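Local structure of Cbs-cp12 (Microcystis aeruginosa PCC 7806, 5NVD) at residues Q13-I18 and L115-V120; Q47-I52 and M78-V83; V85-G90 and A106-G111; E143-D148 and W167-E172. The protein is of uncharacterised function but joins a CBS domain pair to a CP12 domain, and so probably links adenine-nucleotide sensing to control of photosynthetic carbon fixation. All coordinates share one frame; numbering follows the deposited sequence.

Interaction 1: Q13-I18 and L115-V120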
loop_
_atom_site.group_PDB
_atom_site.type_symbol
_atom_site.label_atom_id
_atom_site.label_comp_id
_atom_site.label_asym_id
_atom_site.label_seq_id
_atom_site.Cartn_x
_atom_site.Cartn_y
_atom_site.Cartn_z
ATOM N N GLN A 13 15.401 -14.448 24.265
ATOM C CA GLN A 13 14.891 -15.744 24.708
ATOM C C GLN A 13 13.641 -15.644 25.581
ATOM O O GLN A 13 12.798 -16.498 25.486
ATOM C CB GLN A 13 15.986 -16.568 25.403
ATOM C CG GLN A 13 16.643 -17.613 24.495
ATOM C CD GLN A 13 18.127 -17.815 24.767
ATOM O OE1 GLN A 13 18.959 -17.045 24.279
ATOM N NE2 GLN A 13 18.469 -18.858 25.536
ATOM N N ASN A 14 13.503 -14.616 26.405
ATOM C CA ASN A 14 12.358 -14.509 27.312
ATOM C C ASN A 14 11.172 -13.866 26.644
ATOM O O ASN A 14 11.190 -12.650 26.376
ATOM C CB ASN A 14 12.704 -13.677 28.548
ATOM C CG ASN A 14 13.699 -14.373 29.467
ATOM O OD1 ASN A 14 13.785 -15.619 29.536
ATOM N ND2 ASN A 14 14.459 -13.565 30.202
ATOM N N VAL A 15 10.136 -14.672 26.404
ATOM C CA VAL A 15 8.827 -14.170 25.974
ATOM C C VAL A 15 7.774 -14.233 27.079
ATOM O O VAL A 15 7.875 -15.024 27.988
ATOM C CB VAL A 15 8.282 -14.923 24.742
ATOM C CG1 VAL A 15 9.331 -15.016 23.648
ATOM C CG2 VAL A 15 7.775 -16.301 25.107
ATOM N N VAL A 16 6.757 -13.398 26.969
ATOM C CA VAL A 16 5.533 -13.519 27.749
ATOM C C VAL A 16 4.397 -13.896 26.811
ATOM O O VAL A 16 4.384 -13.463 25.657
ATOM C CB VAL A 16 5.193 -12.197 28.423
ATOM C CG1 VAL A 16 3.971 -12.340 29.311
ATOM C CG2 VAL A 16 6.388 -11.730 29.239
ATOM N N THR A 17 3.443 -14.684 27.312
ATOM C CA THR A 17 2.333 -15.171 26.508
ATOM C C THR A 17 0.980 -14.788 27.047
ATOM O O THR A 17 0.832 -14.393 28.207
ATOM C CB THR A 17 2.315 -16.693 26.430
ATOM O OG1 THR A 17 1.652 -17.260 27.584
ATOM C CG2 THR A 17 3.712 -17.226 26.292
ATOM N N ILE A 18 -0.023 -14.960 26.204
ATOM C CA ILE A 18 -1.389 -14.701 26.593
ATOM C C ILE A 18 -2.295 -15.538 25.711
ATOM O O ILE A 18 -1.932 -15.895 24.620
ATOM C CB ILE A 18 -1.680 -13.189 26.474
ATOM C CG1 ILE A 18 -3.000 -12.834 27.185
ATOM C CG2 ILE A 18 -1.666 -12.739 25.003
ATOM C CD1 ILE A 18 -3.242 -11.345 27.362
ATOM N N LEU A 115 11.725 -20.547 19.913
ATOM C CA LEU A 115 13.026 -20.314 20.599
ATOM C C LEU A 115 13.175 -18.904 21.153
ATOM O O LEU A 115 13.992 -18.660 22.007
ATOM C CB LEU A 115 14.191 -20.577 19.643
ATOM C CG LEU A 115 14.300 -21.982 19.027
ATOM C CD1 LEU A 115 15.495 -22.059 18.083
ATOM C CD2 LEU A 115 14.434 -23.018 20.116
ATOM N N GLY A 116 12.409 -17.960 20.636
ATOM C CA GLY A 116 12.526 -16.587 21.075
ATOM C C GLY A 116 11.847 -15.654 20.128
ATOM O O GLY A 116 11.067 -16.059 19.265
ATOM N N ILE A 117 12.202 -14.392 20.271
ATOM C CA ILE A 117 11.676 -13.316 19.461
ATOM C C ILE A 117 12.813 -12.439 19.027
ATOM O O ILE A 117 13.719 -12.143 19.813
ATOM C CB ILE A 117 10.663 -12.525 20.293
ATOM C CG1 ILE A 117 9.307 -13.145 20.067
ATOM C CG2 ILE A 117 10.659 -11.021 19.985
ATOM C CD1 ILE A 117 8.249 -12.440 20.864
ATOM N N ILE A 118 12.721 -11.970 17.793
ATOM C CA ILE A 118 13.708 -11.074 17.230
ATOM C C ILE A 118 12.975 -9.851 16.677
ATOM O O ILE A 118 11.938 -9.985 16.033
ATOM C CB ILE A 118 14.630 -11.785 16.222
ATOM C CG1 ILE A 118 15.682 -10.819 15.711
ATOM C CG2 ILE A 118 13.842 -12.390 15.065
ATOM C CD1 ILE A 118 16.772 -11.496 14.943
ATOM N N SER A 119 13.503 -8.673 17.026
ATOM C CA SER A 119 12.881 -7.375 16.768
ATOM C C SER A 119 13.867 -6.375 16.153
ATOM O O SER A 119 15.080 -6.598 16.187
ATOM C CB SER A 119 12.329 -6.796 18.067
ATOM O OG SER A 119 13.397 -6.269 18.851
ATOM N N VAL A 120 13.352 -5.246 15.656
ATOM C CA VAL A 120 14.247 -4.236 15.099
ATOM C C VAL A 120 15.209 -3.697 16.142
ATOM O O VAL A 120 16.356 -3.438 15.824
ATOM C CB VAL A 120 13.557 -3.062 14.337
ATOM C CG1 VAL A 120 12.402 -3.544 13.489
ATOM C CG2 VAL A 120 13.109 -1.962 15.253
#
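Gln13 and Gly116 bring the two backbones closest, their CA atoms 4.4 Å apart, where the loop leading to strand 17-18 passes over strand 113-119. No hydrogen bond joins the two segments, so van der Waals packing carries the contact. The strand is irregular at this point: Leu115 and Gly116 both face Val108 in a classic beta bulge. The backbone angles of Gly116 (phi 165°, psi -163°) would press any CB against the carbonyl O of Leu115, and such a CB would also come very near the CA of Gln13. Glycine therefore suits both the bulge and the passing chain.

The CB of Gln13 turns away from the strand, yet its CG still lies 3.8 Å from the carbonyl O of Leu115. Val15 faces the strand, and its branch CG1, held anti to the carbonyl carbon (chi1 -49°), is the methyl that meets Ile117, 3.9 Å from Ile117 CD1 and 4.0 Å from Ile117 CG1; the two side chains meet at a slant. Val15 CG1 also lies 4.4 Å from Gly116 C, which extends the packing from the isoleucine to the bulge.

By this small surface contact a loop of the first CBS sequence packs on strand 113-119 of the second. Val16 and Ile18 bond through their backbones to Ile40 on strand 38-41, and Ile117 packs on that same Ile40. Beyond Ile117, Ile118 leans on helix 7-10, while Ser119 caps helix 120-126 by bonding through OG to the backbone N of Asp122.

Interaction 2: Q47-I52 and M78-V83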
loop_
_atom_site.group_PDB
_atom_site.type_symbol
_atom_site.label_atom_id
_atom_site.label_comp_id
_atom_site.label_asym_id
_atom_site.label_seq_id
_atom_site.Cartn_x
_atom_site.Cartn_y
_atom_site.Cartn_z
ATOM N N GLN A 47 -0.972 -28.519 17.194
ATOM C CA GLN A 47 -1.199 -28.264 15.754
ATOM C C GLN A 47 -1.873 -26.922 15.461
ATOM O O GLN A 47 -2.659 -26.787 14.523
ATOM C CB GLN A 47 -1.999 -29.442 15.140
ATOM C CG GLN A 47 -1.208 -30.761 14.961
ATOM C CD GLN A 47 0.097 -30.633 14.129
ATOM O OE1 GLN A 47 1.062 -31.362 14.378
ATOM N NE2 GLN A 47 0.128 -29.710 13.141
ATOM N N ASP A 48 -1.515 -25.931 16.269
ATOM C CA ASP A 48 -2.057 -24.582 16.229
ATOM C C ASP A 48 -0.832 -23.638 16.180
ATOM O O ASP A 48 0.029 -23.721 17.042
ATOM C CB ASP A 48 -2.877 -24.364 17.504
ATOM C CG ASP A 48 -3.612 -23.038 17.526
ATOM O OD1 ASP A 48 -3.974 -22.563 16.446
ATOM O OD2 ASP A 48 -3.849 -22.454 18.619
ATOM N N PRO A 49 -0.717 -22.773 15.165
ATOM C CA PRO A 49 0.489 -21.978 15.026
ATOM C C PRO A 49 0.657 -20.854 16.080
ATOM O O PRO A 49 -0.322 -20.405 16.676
ATOM C CB PRO A 49 0.308 -21.356 13.646
ATOM C CG PRO A 49 -1.151 -21.165 13.558
ATOM C CD PRO A 49 -1.702 -22.421 14.136
ATOM N N TYR A 50 1.882 -20.369 16.270
ATOM C CA TYR A 50 2.097 -19.203 17.156
ATOM C C TYR A 50 1.389 -17.972 16.585
ATOM O O TYR A 50 1.134 -17.899 15.374
ATOM C CB TYR A 50 3.599 -18.939 17.429
ATOM C CG TYR A 50 4.119 -19.861 18.500
ATOM C CD1 TYR A 50 3.859 -19.590 19.826
ATOM C CD2 TYR A 50 4.747 -21.073 18.192
ATOM C CE1 TYR A 50 4.228 -20.470 20.842
ATOM C CE2 TYR A 50 5.145 -21.951 19.207
ATOM C CZ TYR A 50 4.876 -21.627 20.541
ATOM O OH TYR A 50 5.244 -22.428 21.588
ATOM N N GLY A 51 1.048 -17.038 17.474
ATOM C CA GLY A 51 0.546 -15.711 17.089
ATOM C C GLY A 51 1.204 -14.601 17.856
ATOM O O GLY A 51 1.938 -14.837 18.801
ATOM N N ILE A 52 0.892 -13.372 17.497
ATOM C CA ILE A 52 1.548 -12.205 18.100
ATOM C C ILE A 52 0.615 -10.963 18.105
ATOM O O ILE A 52 -0.168 -10.760 17.186
ATOM C CB ILE A 52 2.897 -12.024 17.375
ATOM C CG1 ILE A 52 3.816 -11.039 18.033
ATOM C CG2 ILE A 52 2.702 -11.673 15.897
ATOM C CD1 ILE A 52 5.252 -11.455 17.761
ATOM N N MET A 78 -4.880 -10.002 16.990
ATOM C CA MET A 78 -3.566 -10.625 16.849
ATOM C C MET A 78 -3.289 -10.894 15.386
ATOM O O MET A 78 -4.182 -10.904 14.574
ATOM C CB MET A 78 -3.507 -11.985 17.582
ATOM C CG MET A 78 -4.288 -13.119 16.892
ATOM S SD MET A 78 -4.405 -14.586 17.909
ATOM C CE MET A 78 -5.903 -15.284 17.245
ATOM N N ALA A 79 -2.039 -11.188 15.087
ATOM C CA ALA A 79 -1.658 -11.717 13.788
ATOM C C ALA A 79 -1.355 -13.178 14.030
ATOM O O ALA A 79 -0.589 -13.502 14.925
ATOM C CB ALA A 79 -0.430 -11.000 13.252
ATOM N N LYS A 80 -1.998 -14.037 13.246
ATOM C CA LYS A 80 -1.828 -15.471 13.307
ATOM C C LYS A 80 -2.172 -16.024 11.924
ATOM O O LYS A 80 -3.243 -15.721 11.421
ATOM C CB LYS A 80 -2.761 -16.035 14.354
ATOM C CG LYS A 80 -2.733 -17.539 14.503
ATOM C CD LYS A 80 -3.420 -17.980 15.782
ATOM C CE LYS A 80 -4.356 -19.169 15.581
ATOM N NZ LYS A 80 -4.587 -19.881 16.869
ATOM N N PRO A 81 -1.292 -16.780 11.269
ATOM C CA PRO A 81 0.064 -17.043 11.691
ATOM C C PRO A 81 0.914 -15.818 11.472
ATOM O O PRO A 81 0.421 -14.820 10.946
ATOM C CB PRO A 81 0.488 -18.129 10.739
ATOM C CG PRO A 81 -0.160 -17.730 9.457
ATOM C CD PRO A 81 -1.478 -17.131 9.850
ATOM N N CYS A 82 2.174 -15.869 11.873
ATOM C CA CYS A 82 3.054 -14.780 11.509
ATOM C C CYS A 82 4.172 -15.224 10.603
ATOM O O CYS A 82 4.318 -16.412 10.262
ATOM C CB CYS A 82 3.556 -13.990 12.743
ATOM S SG CYS A 82 3.551 -14.824 14.338
ATOM N N VAL A 83 4.866 -14.216 10.120
ATOM C CA VAL A 83 6.136 -14.362 9.458
ATOM C C VAL A 83 7.116 -14.837 10.534
ATOM O O VAL A 83 7.248 -14.208 11.552
ATOM C CB VAL A 83 6.561 -13.012 8.826
ATOM C CG1 VAL A 83 7.963 -13.035 8.255
ATOM C CG2 VAL A 83 5.584 -12.631 7.728
HETATM O O HOH W 1 -4.154 -19.765 19.534
HETATM O O HOH W 2 3.125 -18.325 13.376
#
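Lys80 and Asp48 form a salt bridge, with NZ of the lysine 2.8 Å from OD1 of the aspartate, met on its syn side and 16° out of the carboxylate plane. A weak second bond runs from NZ to OD2, which also accepts from the backbone N of Arg44, and a water links NZ and OD2. The lysine chain, with CG anti to N (chi1 178°) and a bend at chi3, brings NZ to the carboxylate, the two side chains crossing at about a right angle. Two backbone bonds follow: Ile52 N to Ala79 O at 3.0 Å and Ala79 N to Ile52 O at 2.8 Å, a single antiparallel hydrogen-bonded pair. A second water joins Tyr50 O to Cys82 N.

Pro49 CG rests 4.1 Å from Lys80 CG, and Ile52 CG2 touches Cys82 SG at 3.6 Å. Tyr93 of a third subunit packs on Asp48, Pro49 and Lys80. Shortening Lys80 to an alanine would probably cost Asp48 its ammonium partner, leaving OD2 with Arg44 N, and strip Pro49 CG of the methylenes packed on it. The chemistry is that of a mixed seam, a salt bridge at one end and a backbone bridge with apolar packing at the other, holding the second CBS sequence against strand 51-54 of the first.

Interaction 3: V85-G90 and A106-G111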
loop_
_atom_site.group_PDB
_atom_site.type_symbol
_atom_site.label_atom_id
_atom_site.label_comp_id
_atom_site.label_asym_id
_atom_site.label_seq_id
_atom_site.Cartn_x
_atom_site.Cartn_y
_atom_site.Cartn_z
ATOM N N VAL A 85 11.025 -16.481 11.579
ATOM C CA VAL A 85 12.423 -16.419 11.240
ATOM C C VAL A 85 13.051 -17.730 11.698
ATOM O O VAL A 85 12.873 -18.145 12.868
ATOM C CB VAL A 85 13.070 -15.244 11.983
ATOM C CG1 VAL A 85 14.572 -15.261 11.844
ATOM C CG2 VAL A 85 12.509 -13.928 11.481
ATOM N N ASN A 86 13.827 -18.357 10.816
ATOM C CA ASN A 86 14.511 -19.545 11.201
ATOM C C ASN A 86 15.770 -19.154 12.052
ATOM O O ASN A 86 16.357 -18.093 11.879
ATOM C CB ASN A 86 14.745 -20.454 9.992
ATOM C CG ASN A 86 16.169 -20.494 9.549
ATOM O OD1 ASN A 86 17.015 -21.184 10.164
ATOM N ND2 ASN A 86 16.464 -19.790 8.461
ATOM N N PRO A 87 16.155 -20.005 13.014
ATOM C CA PRO A 87 17.197 -19.581 13.937
ATOM C C PRO A 87 18.574 -19.267 13.328
ATOM O O PRO A 87 19.330 -18.532 13.965
ATOM C CB PRO A 87 17.286 -20.749 14.933
ATOM C CG PRO A 87 16.530 -21.854 14.343
ATOM C CD PRO A 87 15.520 -21.255 13.434
ATOM N N GLU A 88 18.874 -19.817 12.140
ATOM C CA GLU A 88 20.164 -19.648 11.451
ATOM C C GLU A 88 20.200 -18.567 10.392
ATOM O O GLU A 88 21.251 -18.327 9.792
ATOM C CB GLU A 88 20.620 -20.966 10.826
ATOM C CG GLU A 88 20.984 -21.989 11.895
ATOM C CD GLU A 88 21.754 -23.208 11.374
ATOM O OE1 GLU A 88 23.006 -23.283 11.556
ATOM O OE2 GLU A 88 21.091 -24.089 10.803
ATOM N N LEU A 89 19.074 -17.899 10.168
ATOM C CA LEU A 89 18.995 -16.873 9.138
ATOM C C LEU A 89 19.886 -15.719 9.578
ATOM O O LEU A 89 19.854 -15.303 10.759
ATOM C CB LEU A 89 17.561 -16.442 8.961
ATOM C CG LEU A 89 17.274 -15.427 7.872
ATOM C CD1 LEU A 89 17.620 -16.017 6.508
ATOM C CD2 LEU A 89 15.804 -15.019 7.941
ATOM N N GLY A 90 20.760 -15.272 8.683
ATOM C CA GLY A 90 21.685 -14.201 9.037
ATOM C C GLY A 90 20.921 -12.906 9.320
ATOM O O GLY A 90 19.830 -12.674 8.759
ATOM N N ALA A 106 9.354 -10.773 14.936
ATOM C CA ALA A 106 8.977 -12.066 14.410
ATOM C C ALA A 106 9.378 -13.096 15.422
ATOM O O ALA A 106 10.377 -12.898 16.138
ATOM C CB ALA A 106 9.679 -12.324 13.084
ATOM N N PRO A 107 8.615 -14.189 15.515
ATOM C CA PRO A 107 9.108 -15.257 16.377
ATOM C C PRO A 107 10.222 -16.032 15.671
ATOM O O PRO A 107 10.222 -16.153 14.440
ATOM C CB PRO A 107 7.876 -16.144 16.564
ATOM C CG PRO A 107 7.058 -15.883 15.337
ATOM C CD PRO A 107 7.229 -14.421 15.091
ATOM N N VAL A 108 11.185 -16.504 16.450
ATOM C CA VAL A 108 12.221 -17.374 15.935
ATOM C C VAL A 108 11.799 -18.815 16.267
ATOM O O VAL A 108 11.634 -19.166 17.441
ATOM C CB VAL A 108 13.589 -17.016 16.539
ATOM C CG1 VAL A 108 14.664 -17.989 16.055
ATOM C CG2 VAL A 108 13.949 -15.570 16.179
ATOM N N ILE A 109 11.619 -19.635 15.227
ATOM C CA ILE A 109 10.977 -20.927 15.364
ATOM C C ILE A 109 11.770 -22.041 14.758
ATOM O O ILE A 109 12.294 -21.912 13.689
ATOM C CB ILE A 109 9.588 -20.871 14.734
ATOM C CG1 ILE A 109 8.688 -20.048 15.654
ATOM C CG2 ILE A 109 9.017 -22.269 14.551
ATOM C CD1 ILE A 109 7.266 -19.973 15.184
ATOM N N GLN A 110 11.861 -23.145 15.458
ATOM C CA GLN A 110 12.619 -24.305 14.974
ATOM C C GLN A 110 11.610 -25.425 14.853
ATOM O O GLN A 110 11.125 -25.947 15.854
ATOM C CB GLN A 110 13.733 -24.656 15.956
ATOM C CG GLN A 110 14.511 -25.941 15.656
ATOM C CD GLN A 110 15.844 -25.699 14.952
ATOM O OE1 GLN A 110 16.909 -25.715 15.618
ATOM N NE2 GLN A 110 15.803 -25.459 13.602
ATOM N N GLY A 111 11.266 -25.748 13.617
ATOM C CA GLY A 111 10.188 -26.681 13.317
ATOM C C GLY A 111 8.888 -25.976 13.602
ATOM O O GLY A 111 8.333 -25.268 12.723
HETATM O O HOH W 3 17.817 -23.733 11.349
#
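Val85 and Ala106 meet methyl to methyl at the apolar centre, Val85 CG2 lying 3.6 Å from Ala106 CB. With CG1 anti to its backbone N (chi1 177°), Val108 turns that methyl to Pro87, 3.7 Å from the proline CA. Helix 91-101 closes over this core, placing Val94 and Leu97 on Val85 and Phe98 on Ala106.

A single bridge, Val85 with Val108, joins the loop before helix 91-101 to strand 105-110: Val85 N gives to Pro107 O at 3.0 Å, and Ile109 N gives to Val85 O at 3.1 Å. Outward, Pro87 CD sits 3.3 Å from Ile109 O, and its CG faces the Gln110 amide at NE2, the two side chains crossing at about a right angle. A glycine at Pro87 would probably open a gap against Val108 and take away the ring that packs on the Gln110 amide.

At the polar edge a type I turn runs from Asn86 to Leu89. Asn86 OD1 accepts from Glu88 N at 3.0 Å, an Asx turn with the donor above the carbonyl plane. Both Val85 N and O are thus bonded beside an apolar core, while one water bridges the rim, firmly at Asn86 OD1 but weakly at Glu88 OE2 and Gln110 NE2, near Gly111 of a third subunit.

Interaction 4: E143-D148 and W167-E172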
loop_
_atom_site.group_PDB
_atom_site.type_symbol
_atom_site.label_atom_id
_atom_site.label_comp_id
_atom_site.label_asym_id
_atom_site.label_seq_id
_atom_site.Cartn_x
_atom_site.Cartn_y
_atom_site.Cartn_z
ATOM N N GLU A 143 30.112 -11.721 -7.091
ATOM C CA GLU A 143 30.046 -13.154 -7.330
ATOM C C GLU A 143 29.678 -13.460 -8.781
ATOM O O GLU A 143 30.107 -14.478 -9.326
ATOM C CB GLU A 143 29.057 -13.835 -6.368
ATOM C CG GLU A 143 28.842 -15.335 -6.624
ATOM C CD GLU A 143 30.135 -16.182 -6.576
ATOM O OE1 GLU A 143 30.160 -17.250 -7.265
ATOM O OE2 GLU A 143 31.103 -15.791 -5.846
ATOM N N ALA A 144 28.863 -12.597 -9.393
ATOM C CA ALA A 144 28.498 -12.774 -10.796
ATOM C C ALA A 144 29.694 -12.488 -11.698
ATOM O O ALA A 144 29.879 -13.186 -12.697
ATOM C CB ALA A 144 27.321 -11.871 -11.187
ATOM N N ALA A 145 30.493 -11.467 -11.356
ATOM C CA ALA A 145 31.660 -11.128 -12.162
ATOM C C ALA A 145 32.649 -12.304 -12.152
ATOM O O ALA A 145 33.361 -12.568 -13.146
ATOM C CB ALA A 145 32.309 -9.854 -11.672
ATOM N N ARG A 146 32.653 -13.013 -11.030
ATOM C CA ARG A 146 33.410 -14.239 -10.880
ATOM C C ARG A 146 32.900 -15.327 -11.790
ATOM O O ARG A 146 33.673 -15.994 -12.411
ATOM C CB ARG A 146 33.361 -14.724 -9.426
ATOM C CG ARG A 146 34.661 -14.606 -8.686
ATOM C CD ARG A 146 34.776 -13.425 -7.750
ATOM N NE ARG A 146 34.055 -13.676 -6.498
ATOM C CZ ARG A 146 34.369 -13.198 -5.291
ATOM N NH1 ARG A 146 35.453 -12.444 -5.072
ATOM N NH2 ARG A 146 33.579 -13.506 -4.276
ATOM N N GLU A 147 31.593 -15.513 -11.867
ATOM C CA GLU A 147 31.042 -16.584 -12.694
ATOM C C GLU A 147 31.297 -16.344 -14.156
ATOM O O GLU A 147 31.635 -17.275 -14.892
ATOM C CB GLU A 147 29.577 -16.811 -12.387
ATOM C CG GLU A 147 29.390 -17.556 -11.057
ATOM C CD GLU A 147 29.622 -19.075 -11.176
ATOM O OE1 GLU A 147 30.792 -19.557 -11.041
ATOM O OE2 GLU A 147 28.610 -19.792 -11.389
ATOM N N ASP A 148 31.251 -15.082 -14.542
ATOM C CA ASP A 148 31.579 -14.664 -15.899
ATOM C C ASP A 148 33.036 -14.917 -16.172
ATOM O O ASP A 148 33.378 -15.443 -17.238
ATOM C CB ASP A 148 31.281 -13.176 -16.135
ATOM C CG ASP A 148 29.796 -12.818 -15.982
ATOM O OD1 ASP A 148 28.953 -13.740 -15.903
ATOM O OD2 ASP A 148 29.472 -11.602 -15.914
ATOM N N TRP A 167 38.794 -11.085 -14.658
ATOM C CA TRP A 167 39.199 -10.960 -13.252
ATOM C C TRP A 167 39.528 -9.497 -12.888
ATOM O O TRP A 167 39.257 -9.080 -11.779
ATOM C CB TRP A 167 40.342 -11.915 -12.919
ATOM C CG TRP A 167 39.892 -13.348 -12.950
ATOM C CD1 TRP A 167 40.151 -14.280 -13.917
ATOM C CD2 TRP A 167 39.081 -14.013 -11.978
ATOM N NE1 TRP A 167 39.540 -15.472 -13.616
ATOM C CE2 TRP A 167 38.868 -15.335 -12.435
ATOM C CE3 TRP A 167 38.507 -13.621 -10.774
ATOM C CZ2 TRP A 167 38.115 -16.262 -11.718
ATOM C CZ3 TRP A 167 37.774 -14.543 -10.064
ATOM C CH2 TRP A 167 37.587 -15.846 -10.529
ATOM N N ASP A 168 40.050 -8.705 -13.822
ATOM C CA ASP A 168 40.233 -7.262 -13.554
ATOM C C ASP A 168 38.910 -6.520 -13.373
ATOM O O ASP A 168 38.883 -5.471 -12.711
ATOM C CB ASP A 168 41.109 -6.559 -14.614
ATOM C CG ASP A 168 42.627 -6.822 -14.416
ATOM O OD1 ASP A 168 43.045 -7.395 -13.353
ATOM O OD2 ASP A 168 43.389 -6.442 -15.348
ATOM N N VAL A 169 37.836 -7.063 -13.956
ATOM C CA VAL A 169 36.456 -6.657 -13.634
ATOM C C VAL A 169 36.092 -7.028 -12.187
ATOM O O VAL A 169 35.504 -6.215 -11.509
ATOM C CB VAL A 169 35.433 -7.183 -14.686
ATOM C CG1 VAL A 169 33.980 -7.061 -14.224
ATOM C CG2 VAL A 169 35.643 -6.449 -16.011
ATOM N N VAL A 170 36.461 -8.198 -11.686
ATOM C CA VAL A 170 36.243 -8.486 -10.256
ATOM C C VAL A 170 37.061 -7.521 -9.396
ATOM O O VAL A 170 36.535 -7.014 -8.408
ATOM C CB VAL A 170 36.604 -9.943 -9.874
ATOM C CG1 VAL A 170 36.552 -10.184 -8.347
ATOM C CG2 VAL A 170 35.699 -10.908 -10.605
ATOM N N GLU A 171 38.332 -7.287 -9.772
ATOM C CA GLU A 171 39.246 -6.356 -9.062
ATOM C C GLU A 171 38.663 -4.936 -8.950
ATOM O O GLU A 171 38.523 -4.418 -7.851
ATOM C CB GLU A 171 40.621 -6.223 -9.770
ATOM C CG GLU A 171 41.490 -7.477 -9.938
ATOM C CD GLU A 171 42.033 -8.064 -8.642
ATOM O OE1 GLU A 171 42.092 -7.345 -7.625
ATOM O OE2 GLU A 171 42.421 -9.255 -8.658
ATOM N N GLU A 172 38.342 -4.329 -10.099
ATOM C CA GLU A 172 37.806 -2.953 -10.180
ATOM C C GLU A 172 36.525 -2.750 -9.352
ATOM O O GLU A 172 36.352 -1.676 -8.777
ATOM C CB GLU A 172 37.585 -2.503 -11.645
#
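Ala145 and Val170 mark the closest pass of two nearly antiparallel helices, their CA atoms 5.6 Å apart; the segment axes approach to 8.7 Å at an angle of 168°. Apolar packing comes first. The small CB of Ala145 admits Val170 CG2 at 3.7 Å, and Val169 CG1 reaches Ala145 CB at 4.1 Å. The Val170 methyls divide their work: CG2 lies over the Ala145 backbone, whereas CG1, anti to N (chi1 172°), turns to Arg146 CD at 3.7 Å.

This is the helical hairpin of the CP12 domain, built from helices 136-156 and 161-175, and the disulfide Cys153-Cys163 ties it together near the turn. Trp167, which packs on Cys153 and Ala149, continues the interface toward that bond.

Aliphatic-to-aromatic contact comes beside it. Arg146 CG comes obliquely to the indole, 3.4 Å from CZ3 of Trp167, and the guanidinium and ring planes stand 39° apart. Against the ring it is the arginine methylenes that touch.

Charged groups keep to the flanks. Within its own helix, Arg146 NE makes a long salt bridge of 3.7 Å to Glu143 OE2, which lies in the guanidinium plane at its edge. Glu143 and Glu147 both pair with Arg150, while Asp148 bridges to Arg73 of a third subunit.

Overall arrangement
From the N terminus, interaction 1 closes the widest loop, bringing residues 13-18 against 115-120, 97 residues apart. Inside it lie interactions 2 and 3 in series: 47-52 meets 78-83, then 85-90 meets 106-111. Interaction 1 joins directly to interaction 3, because strands 105-110 and 113-119 are sheet neighbours, with Leu115 N bonded to Val108 O. Interactions 2 and 3 touch where Val83 and Cys82 pack on Pro107. Interactions 1 and 2 join the two CBS sequences, while interaction 3 is internal to the second. Interaction 4 follows separately in the CP12 hairpin, its nearest atoms about 17 Å from interaction 3. Interactions 2, 3 and 4 all touch a third subunit.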